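Local coordinates for protein CT398 (Chlamydia trachomatis, PDB 4ILO) that is of unknown function but may bind DNA or RNA, pairing a long coiled-coil hairpin with a C4-type zinc ribbon domain, at residues N33-I38 and E147-N152. Numbering follows the deposited sequence.
Sequences NELAKI and EEIREN
I149 packs its CG2 methyl against L35 and its CD1 methyl against E34 and I38. The CG2 methyl of I149 lies 3.7 Å from CG of L35, with CD2 of L35 its next partner. The two side chains slide past each other in opposite directions. CG2 of I149 is anti to the backbone N, while CG1 is anti to the carbonyl carbon (chi1 -72°) and starts the second branch. This branch ends in CD1, which touches the side chain of E34. CD1 of I149 is 3.9 Å from CD, the carboxylate carbon of E34, and OE1 of E34 touches it as well. The carbon chain of E34 is extended beyond CG and crosses I149 at a slant. I38 adds a looser touch, tip to tip, with its CD1 4.2 Å from CD1 of I149.

The two segments belong to the long helices 2-86 and 90-171, which form the antiparallel coiled-coil hairpin of this family. The axes of the two short segments come within 10.3 Å, their N-to-C directions 154° apart. I149 also packs on H31 of the first helix, and I38 on I145 of the second.

R150 meets L35 through its aliphatic part. CG of R150 is 3.8 Å from CD1 of L35, and the side chains cross at about a right angle. Farther out, the chain of R150 bends at chi3, which sets NE. NH1 of R150 donates to OE2 of E147 at 3.2 Å in a salt bridge, on the anti side of the carboxylate and somewhat out of its plane. NH2 of R150 pairs with E146, and OE2 of E147 also with R154.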
loop_
_atom_site.group_PDB
_atom_site.type_symbol
_atom_site.label_atom_id
_atom_site.label_comp_id
_atom_site.label_asym_id
_atom_site.label_seq_id
_atom_site.Cartn_x
_atom_site.Cartn_y
_atom_site.Cartn_z
ATOM N N ASN A 33 -0.430 -3.646 6.569
ATOM C CA ASN A 33 0.363 -3.729 5.342
ATOM C C ASN A 33 -0.362 -4.537 4.276
ATOM O O ASN A 33 -0.315 -4.190 3.092
ATOM C CB ASN A 33 1.706 -4.394 5.615
ATOM C CG ASN A 33 2.537 -3.645 6.631
ATOM O OD1 ASN A 33 2.244 -2.487 6.979
ATOM N ND2 ASN A 33 3.600 -4.302 7.111
ATOM N N GLU A 34 -0.986 -5.655 4.683
ATOM C CA GLU A 34 -1.732 -6.521 3.768
ATOM C C GLU A 34 -2.911 -5.781 3.143
ATOM O O GLU A 34 -3.212 -5.980 1.957
ATOM C CB GLU A 34 -2.210 -7.771 4.511
ATOM C CG GLU A 34 -2.315 -9.079 3.693
ATOM C CD GLU A 34 -2.696 -10.297 4.580
ATOM O OE1 GLU A 34 -2.828 -10.129 5.835
ATOM O OE2 GLU A 34 -2.856 -11.421 4.025
ATOM N N LEU A 35 -3.577 -4.910 3.919
ATOM C CA LEU A 35 -4.660 -4.073 3.386
ATOM C C LEU A 35 -4.138 -3.046 2.378
ATOM O O LEU A 35 -4.680 -2.905 1.273
ATOM C CB LEU A 35 -5.355 -3.341 4.538
ATOM C CG LEU A 35 -6.476 -4.059 5.302
ATOM C CD1 LEU A 35 -7.210 -3.104 6.279
ATOM C CD2 LEU A 35 -7.469 -4.705 4.334
ATOM N N ALA A 36 -3.077 -2.325 2.745
ATOM C CA ALA A 36 -2.475 -1.354 1.849
ATOM C C ALA A 36 -1.991 -2.015 0.576
ATOM O O ALA A 36 -2.111 -1.428 -0.504
ATOM C CB ALA A 36 -1.331 -0.631 2.551
ATOM N N LYS A 37 -1.459 -3.246 0.670
ATOM C CA LYS A 37 -1.062 -3.964 -0.544
ATOM C C LYS A 37 -2.270 -4.236 -1.436
ATOM O O LYS A 37 -2.198 -4.085 -2.667
ATOM C CB LYS A 37 -0.307 -5.244 -0.207
ATOM N N ILE A 38 -3.416 -4.569 -0.832
ATOM C CA ILE A 38 -4.622 -4.843 -1.610
ATOM C C ILE A 38 -5.176 -3.551 -2.210
ATOM O O ILE A 38 -5.448 -3.486 -3.416
ATOM C CB ILE A 38 -5.654 -5.597 -0.748
ATOM C CG1 ILE A 38 -5.109 -6.977 -0.393
ATOM C CG2 ILE A 38 -6.929 -5.822 -1.510
ATOM C CD1 ILE A 38 -5.987 -7.760 0.582
ATOM N N GLU A 147 -12.472 -7.626 4.390
ATOM C CA GLU A 147 -13.324 -7.501 5.554
ATOM C C GLU A 147 -12.853 -8.437 6.659
ATOM O O GLU A 147 -12.916 -8.087 7.850
ATOM C CB GLU A 147 -14.793 -7.712 5.193
ATOM C CG GLU A 147 -15.668 -6.456 5.462
ATOM C CD GLU A 147 -15.583 -5.927 6.912
ATOM O OE1 GLU A 147 -15.907 -6.679 7.874
ATOM O OE2 GLU A 147 -15.196 -4.740 7.086
ATOM N N GLU A 148 -12.343 -9.613 6.292
ATOM C CA GLU A 148 -11.830 -10.505 7.321
ATOM C C GLU A 148 -10.582 -9.923 7.979
ATOM O O GLU A 148 -10.358 -10.108 9.182
ATOM C CB GLU A 148 -11.551 -11.886 6.732
ATOM C CG GLU A 148 -10.836 -12.795 7.727
ATOM C CD GLU A 148 -10.503 -14.149 7.144
ATOM O OE1 GLU A 148 -11.193 -14.557 6.170
ATOM O OE2 GLU A 148 -9.554 -14.794 7.667
ATOM N N ILE A 149 -9.742 -9.231 7.202
ATOM C CA ILE A 149 -8.586 -8.577 7.802
ATOM C C ILE A 149 -9.038 -7.484 8.756
ATOM O O ILE A 149 -8.476 -7.325 9.843
ATOM C CB ILE A 149 -7.636 -8.017 6.721
ATOM C CG1 ILE A 149 -6.907 -9.163 6.006
ATOM C CG2 ILE A 149 -6.601 -7.105 7.407
ATOM C CD1 ILE A 149 -6.264 -8.778 4.632
ATOM N N ARG A 150 -10.031 -6.675 8.347
ATOM C CA ARG A 150 -10.441 -5.549 9.184
ATOM C C ARG A 150 -11.075 -6.043 10.475
ATOM O O ARG A 150 -10.896 -5.429 11.536
ATOM C CB ARG A 150 -11.393 -4.601 8.442
ATOM C CG ARG A 150 -10.783 -3.840 7.249
ATOM C CD ARG A 150 -11.705 -2.723 6.739
ATOM N NE ARG A 150 -11.562 -2.491 5.297
ATOM C CZ ARG A 150 -12.360 -3.007 4.350
ATOM N NH1 ARG A 150 -13.400 -3.794 4.655
ATOM N NH2 ARG A 150 -12.125 -2.722 3.076
ATOM N N GLU A 151 -11.812 -7.152 10.407
ATOM C CA GLU A 151 -12.369 -7.714 11.630
ATOM C C GLU A 151 -11.273 -8.236 12.552
ATOM O O GLU A 151 -11.404 -8.158 13.782
ATOM C CB GLU A 151 -13.383 -8.813 11.305
ATOM C CG GLU A 151 -14.168 -9.313 12.535
ATOM C CD GLU A 151 -15.107 -8.249 13.106
ATOM O OE1 GLU A 151 -15.777 -7.579 12.283
ATOM O OE2 GLU A 151 -15.166 -8.089 14.360
ATOM N N ASN A 152 -10.188 -8.773 11.989
ATOM C CA ASN A 152 -9.089 -9.227 12.838
ATOM C C ASN A 152 -8.446 -8.046 13.554
ATOM O O ASN A 152 -8.195 -8.106 14.759
ATOM C CB ASN A 152 -8.055 -10.007 12.013
ATOM C CG ASN A 152 -8.526 -11.438 11.642
ATOM O OD1 ASN A 152 -9.734 -11.733 11.589
ATOM N ND2 ASN A 152 -7.565 -12.321 11.375
#